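Local structure of Low molecular weight protein-tyrosine-phosphatase yfkJ (Bacillus subtilis, 4ETM) at residues 29-34 and 154-159; 76-81 and 148-153. The protein removes phosphate from phosphotyrosine-containing proteins as a low molecular weight protein-tyrosine-phosphatase and takes part in resistance to ethanol stress. One frame throughout, in Å; residues are numbered along the deposited sequence.

Contact 1 of 2, residues 29-34 and 154-159; sequences ICRSPM and QLIKTG. With PO4 (phosphate ion), chain C.
Ile156, on helix 149-170, meets the first turn of helix 31-45 with a single methyl group. Ile156 CD1 sits 3.4 Å from the backbone oxygen Arg31 O, while Met34 SD lies 4.1 Å from the same Ile156 CD1. With CG anti to the backbone N (chi1 -169°) the Met34 chain reaches helix 149-170, and its bend at the last torsion leaves SD rather than CE beside the isoleucine methyl.

Arg31 turns the other way, into the phosphatase P-loop, where a phosphate ion is bound. Its CB touches both Ile156 CD1 and PO4 O4; Arg31 CG remains 3.4 Å from PO4 O4, and CD passes a little farther off. A bend at chi3 (-68°) then brings the guanidinium edge-on to the anion, with the phosphorus in its plane. Arg31 NE donates to PO4 O4 at 2.8 Å and Arg31 NH2 to PO4 O3 at 2.9 Å, both bonds nearly straight. NH1 is directed to Asp106, in a salt bridge, and to Val140 O.

Backbone N-H groups supply the rest of the cradle. Arg31 N reaches PO4 O4 at 2.7 Å, and the amides of Ile29 and Cys30 converge on PO4 O2, with Cys30 N at 2.8 Å; Gly27 N adds another bond. Such a ring of amides completed by an arginine is the hallmark of the protein tyrosine phosphatase signature loop, and Arg31 is an active-site residue close to the nucleophile Cys25 and the proton donor Asp142. The ion, probably from the crystallisation liquor, probably occupies the site of the substrate phosphoryl group. With a methyl of helix 149-170 packed against the backbone and CB of Arg31, the convergent donors at its far end would favour a negatively charged oxyanion, probably holding a substrate's phosphoryl group in the same way.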
loop_
_atom_site.group_PDB
_atom_site.type_symbol
_atom_site.label_atom_id
_atom_site.label_comp_id
_atom_site.label_asym_id
_atom_site.label_seq_id
_atom_site.Cartn_x
_atom_site.Cartn_y
_atom_site.Cartn_z
ATOM N N ILE A 29 4.941 11.411 12.564
ATOM C CA ILE A 29 5.350 11.696 13.941
ATOM C C ILE A 29 6.139 10.560 14.605
ATOM O O ILE A 29 6.912 10.801 15.526
ATOM C CB ILE A 29 4.162 12.101 14.858
ATOM C CG1 ILE A 29 3.025 11.073 14.780
ATOM C CG2 ILE A 29 3.689 13.496 14.512
ATOM C CD1 ILE A 29 2.060 11.152 15.969
ATOM N N CYS A 30 5.946 9.332 14.153
ATOM C CA CYS A 30 6.675 8.215 14.764
ATOM C C CYS A 30 7.826 7.685 13.893
ATOM O O CYS A 30 9.008 7.916 14.198
ATOM C CB CYS A 30 5.724 7.080 15.146
ATOM S SG CYS A 30 4.420 7.520 16.324
ATOM N N ARG A 31 7.488 7.008 12.800
ATOM C CA ARG A 31 8.478 6.276 12.008
ATOM C C ARG A 31 9.375 7.122 11.110
ATOM O O ARG A 31 10.609 7.044 11.235
ATOM C CB ARG A 31 7.803 5.179 11.178
ATOM C CG ARG A 31 7.234 4.046 12.027
ATOM C CD ARG A 31 6.276 3.197 11.230
ATOM N NE ARG A 31 5.068 3.947 10.897
ATOM C CZ ARG A 31 4.145 3.522 10.050
ATOM N NH1 ARG A 31 4.284 2.354 9.430
ATOM N NH2 ARG A 31 3.091 4.293 9.810
ATOM N N SER A 32 8.782 7.896 10.200
ATOM C CA SER A 32 9.590 8.663 9.261
ATOM C C SER A 32 10.488 9.713 9.940
ATOM O O SER A 32 11.616 9.903 9.493
ATOM C CB SER A 32 8.791 9.228 8.078
ATOM O OG SER A 32 7.783 10.124 8.507
ATOM N N PRO A 33 10.013 10.381 11.007
ATOM C CA PRO A 33 10.981 11.280 11.645
ATOM C C PRO A 33 12.148 10.503 12.247
ATOM O O PRO A 33 13.280 10.972 12.183
ATOM C CB PRO A 33 10.153 11.968 12.742
ATOM C CG PRO A 33 8.738 11.897 12.231
ATOM C CD PRO A 33 8.660 10.550 11.583
ATOM N N MET A 34 11.880 9.322 12.805
ATOM C CA MET A 34 12.955 8.510 13.386
ATOM C C MET A 34 13.930 8.112 12.289
ATOM O O MET A 34 15.141 8.140 12.491
ATOM C CB MET A 34 12.396 7.263 14.068
ATOM C CG MET A 34 13.419 6.519 14.904
ATOM S SD MET A 34 12.882 4.927 15.591
ATOM C CE MET A 34 11.566 5.405 16.705
ATOM N N GLN A 154 14.862 -0.697 16.140
ATOM C CA GLN A 154 15.738 -1.738 15.618
ATOM C C GLN A 154 15.590 -1.879 14.111
ATOM O O GLN A 154 16.587 -1.936 13.388
ATOM C CB GLN A 154 15.502 -3.084 16.316
ATOM C CG GLN A 154 16.216 -3.203 17.651
ATOM C CD GLN A 154 15.869 -4.478 18.407
ATOM O OE1 GLN A 154 15.134 -5.335 17.909
ATOM N NE2 GLN A 154 16.399 -4.604 19.622
ATOM N N LEU A 155 14.346 -1.910 13.650
ATOM C CA LEU A 155 14.066 -2.056 12.227
ATOM C C LEU A 155 14.575 -0.867 11.424
ATOM O O LEU A 155 15.144 -1.034 10.355
ATOM C CB LEU A 155 12.567 -2.251 12.005
ATOM C CG LEU A 155 12.025 -3.594 12.491
ATOM C CD1 LEU A 155 10.518 -3.570 12.487
ATOM C CD2 LEU A 155 12.550 -4.730 11.618
ATOM N N ILE A 156 14.368 0.336 11.944
ATOM C CA ILE A 156 14.732 1.527 11.205
ATOM C C ILE A 156 16.252 1.706 11.181
ATOM O O ILE A 156 16.794 2.179 10.179
ATOM C CB ILE A 156 13.995 2.762 11.727
ATOM C CG1 ILE A 156 12.528 2.695 11.296
ATOM C CG2 ILE A 156 14.629 4.022 11.205
ATOM C CD1 ILE A 156 11.681 3.886 11.773
ATOM N N LYS A 157 16.941 1.284 12.247
ATOM C CA LYS A 157 18.402 1.307 12.224
ATOM C C LYS A 157 18.980 0.442 11.110
ATOM O O LYS A 157 19.779 0.920 10.316
ATOM C CB LYS A 157 18.998 0.911 13.575
ATOM C CG LYS A 157 18.919 2.021 14.610
ATOM C CD LYS A 157 19.424 1.582 15.966
ATOM C CE LYS A 157 20.913 1.314 15.946
ATOM N NZ LYS A 157 21.392 0.916 17.298
ATOM N N THR A 158 18.574 -0.821 11.052
ATOM C CA THR A 158 19.100 -1.728 10.036
ATOM C C THR A 158 18.681 -1.292 8.631
ATOM O O THR A 158 19.467 -1.352 7.682
ATOM C CB THR A 158 18.685 -3.192 10.299
ATOM O OG1 THR A 158 17.263 -3.320 10.232
ATOM C CG2 THR A 158 19.150 -3.621 11.668
ATOM N N GLY A 159 17.447 -0.830 8.505
ATOM C CA GLY A 159 16.961 -0.401 7.213
ATOM C C GLY A 159 17.765 0.778 6.693
ATOM O O GLY A 159 18.137 0.797 5.520
HETATM P P PO4 C . 3.616 7.282 12.212
HETATM O O1 PO4 C . 2.692 6.856 13.336
HETATM O O2 PO4 C . 3.859 8.745 12.384
HETATM O O3 PO4 C . 2.962 6.978 10.900
HETATM O O4 PO4 C . 4.873 6.434 12.245
#

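Contact 2 of 2, residues 76-81 and 148-153; sequences LRREGI and NFEEVC
Helix 70-78 ends in a Schellman motif, with Gly80 at positive phi (61°) and bonds from Ile81 N to Leu76 O and from Gly80 N to Arg77 O, opposite the start of helix 149-170, where Asn148 OD1 caps Glu151 N at 2.9 Å. Between these helix ends Arg78 grips Glu150 end-on. Arg78 NH1 lies 2.9 Å from Glu150 OE1 and Arg78 NH2 3.1 Å from Glu150 OE2; a weak third bond joins NH1 to Glu150 OE2. The two side chains cross at about a right angle, and their flat groups are 35° apart. Both oxygens lie near the guanidinium plane, but because the carboxylate is tilted, Arg78 NH2 meets Glu150 OE2 from above the carboxylate plane.

Glu79 binds a different part of the same guanidinium: Glu79 OE2 accepts from Arg78 NE at 3.2 Å, on the anti side. The resulting salt-bridge network places one arginine between two acids and probably offsets their mutual repulsion, while fixing the rotation of the guanidinium. Also at the guanidinium edge, near its plane, Cys153 SG, anti to its backbone N (chi1 179°), comes within 3.5 Å of Arg78 NH2.

The ionic bridge thus lies at the solvent-exposed margin of a packed interface: buried Cys153 also touches Ile75 of helix 70-78, Phe149 meets Thr72 and His69, and Leu76 and Ile81 lean on helix 31-45.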
loop_
_atom_site.group_PDB
_atom_site.type_symbol
_atom_site.label_atom_id
_atom_site.label_comp_id
_atom_site.label_asym_id
_atom_site.label_seq_id
_atom_site.Cartn_x
_atom_site.Cartn_y
_atom_site.Cartn_z
ATOM N N LEU A 76 15.390 8.688 20.126
ATOM C CA LEU A 76 16.453 9.532 19.589
ATOM C C LEU A 76 17.368 10.071 20.683
ATOM O O LEU A 76 18.589 10.082 20.519
ATOM C CB LEU A 76 15.882 10.648 18.688
ATOM C CG LEU A 76 15.194 10.152 17.408
ATOM C CD1 LEU A 76 14.628 11.294 16.562
ATOM C CD2 LEU A 76 16.141 9.302 16.570
ATOM N N ARG A 77 16.793 10.471 21.812
ATOM C CA ARG A 77 17.609 10.914 22.934
ATOM C C ARG A 77 18.562 9.809 23.361
ATOM O O ARG A 77 19.736 10.071 23.631
ATOM C CB ARG A 77 16.743 11.329 24.121
ATOM C CG ARG A 77 16.031 12.655 23.937
ATOM C CD ARG A 77 15.351 13.096 25.223
ATOM N NE ARG A 77 14.265 14.030 24.948
ATOM C CZ ARG A 77 12.977 13.698 24.935
ATOM N NH1 ARG A 77 12.605 12.453 25.203
ATOM N NH2 ARG A 77 12.058 14.615 24.665
ATOM N N ARG A 78 18.054 8.579 23.423
ATOM C CA ARG A 78 18.881 7.444 23.814
ATOM C C ARG A 78 20.036 7.266 22.853
ATOM O O ARG A 78 21.175 7.036 23.263
ATOM C CB ARG A 78 18.075 6.153 23.856
ATOM C CG ARG A 78 18.978 4.936 23.832
ATOM C CD ARG A 78 18.217 3.658 23.951
ATOM N NE ARG A 78 17.805 3.100 22.670
ATOM C CZ ARG A 78 16.856 2.181 22.569
ATOM N NH1 ARG A 78 16.240 1.773 23.670
ATOM N NH2 ARG A 78 16.512 1.686 21.393
ATOM N N GLU A 79 19.743 7.392 21.568
ATOM C CA GLU A 79 20.762 7.222 20.547
ATOM C C GLU A 79 21.653 8.453 20.438
ATOM O O GLU A 79 22.584 8.480 19.636
ATOM C CB GLU A 79 20.116 6.928 19.195
ATOM C CG GLU A 79 19.152 5.745 19.216
ATOM C CD GLU A 79 19.870 4.414 19.275
ATOM O OE1 GLU A 79 20.949 4.294 18.648
ATOM O OE2 GLU A 79 19.362 3.491 19.950
ATOM N N GLY A 80 21.355 9.476 21.231
ATOM C CA GLY A 80 22.100 10.723 21.170
ATOM C C GLY A 80 22.013 11.387 19.805
ATOM O O GLY A 80 22.984 11.987 19.321
ATOM N N ILE A 81 20.847 11.265 19.175
ATOM C CA ILE A 81 20.609 11.854 17.873
ATOM C C ILE A 81 19.646 13.036 17.984
ATOM O O ILE A 81 18.606 12.943 18.630
ATOM C CB ILE A 81 20.031 10.806 16.908
ATOM C CG1 ILE A 81 21.089 9.749 16.595
ATOM C CG2 ILE A 81 19.505 11.466 15.636
ATOM C CD1 ILE A 81 20.566 8.568 15.808
ATOM N N ASN A 148 4.960 -0.045 20.350
ATOM C CA ASN A 148 6.291 -0.628 20.429
ATOM C C ASN A 148 7.310 0.197 19.663
ATOM O O ASN A 148 7.534 0.001 18.471
ATOM C CB ASN A 148 6.278 -2.074 19.948
ATOM C CG ASN A 148 7.549 -2.806 20.297
ATOM O OD1 ASN A 148 8.606 -2.187 20.463
ATOM N ND2 ASN A 148 7.467 -4.124 20.384
ATOM N N PHE A 149 7.934 1.116 20.377
ATOM C CA PHE A 149 8.952 1.962 19.782
ATOM C C PHE A 149 10.305 1.277 19.688
ATOM O O PHE A 149 11.095 1.596 18.807
ATOM C CB PHE A 149 9.040 3.295 20.528
ATOM C CG PHE A 149 7.895 4.219 20.218
ATOM C CD1 PHE A 149 6.664 4.039 20.845
ATOM C CD2 PHE A 149 8.033 5.248 19.292
ATOM C CE1 PHE A 149 5.599 4.879 20.564
ATOM C CE2 PHE A 149 6.968 6.084 18.997
ATOM C CZ PHE A 149 5.744 5.892 19.639
ATOM N N GLU A 150 10.552 0.310 20.568
ATOM C CA GLU A 150 11.826 -0.396 20.568
ATOM C C GLU A 150 12.042 -1.194 19.282
ATOM O O GLU A 150 13.124 -1.137 18.692
ATOM C CB GLU A 150 11.945 -1.307 21.779
ATOM C CG GLU A 150 12.194 -0.570 23.072
ATOM C CD GLU A 150 13.653 -0.253 23.313
ATOM O OE1 GLU A 150 14.010 0.107 24.455
ATOM O OE2 GLU A 150 14.454 -0.389 22.374
ATOM N N GLU A 151 11.026 -1.923 18.821
ATOM C CA GLU A 151 11.220 -2.769 17.644
ATOM C C GLU A 151 11.294 -1.902 16.383
ATOM O O GLU A 151 11.959 -2.272 15.418
ATOM C CB GLU A 151 10.120 -3.826 17.523
ATOM C CG GLU A 151 8.774 -3.286 17.096
ATOM C CD GLU A 151 7.731 -4.382 16.871
ATOM O OE1 GLU A 151 6.572 -4.031 16.573
ATOM O OE2 GLU A 151 8.066 -5.582 16.987
ATOM N N VAL A 152 10.614 -0.755 16.412
ATOM C CA VAL A 152 10.657 0.203 15.308
ATOM C C VAL A 152 12.068 0.782 15.210
ATOM O O VAL A 152 12.629 0.874 14.128
ATOM C CB VAL A 152 9.598 1.315 15.478
ATOM C CG1 VAL A 152 9.837 2.441 14.498
ATOM C CG2 VAL A 152 8.212 0.735 15.276
ATOM N N CYS A 153 12.657 1.148 16.349
ATOM C CA CYS A 153 14.048 1.594 16.361
ATOM C C CYS A 153 14.985 0.559 15.724
ATOM O O CYS A 153 15.807 0.899 14.865
ATOM C CB CYS A 153 14.500 1.880 17.796
ATOM S SG CYS A 153 16.227 2.415 17.954
#

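How the contacts relate
The two contacts are neighbours, their centres about 8 Å apart, and they take successive turns of helix 149-170: contact 2 its beginning, contact 1 the next residues. Along the chain the order is 29-34, 76-81, 148-153, 154-159, so contact 2 is nested within the loop closed by contact 1. Direct packing connects them, as Met34 SD lies 3.6 Å from Cys153 CA and Cys30 SG 3.9 Å from Phe149 CZ. One late helix thereby meets both the phosphate-binding loop that follows strand 19-25 of the parallel sheet and the end of helix 70-78, joining the buried base of the active-site arginine to a more exposed ion-pair network.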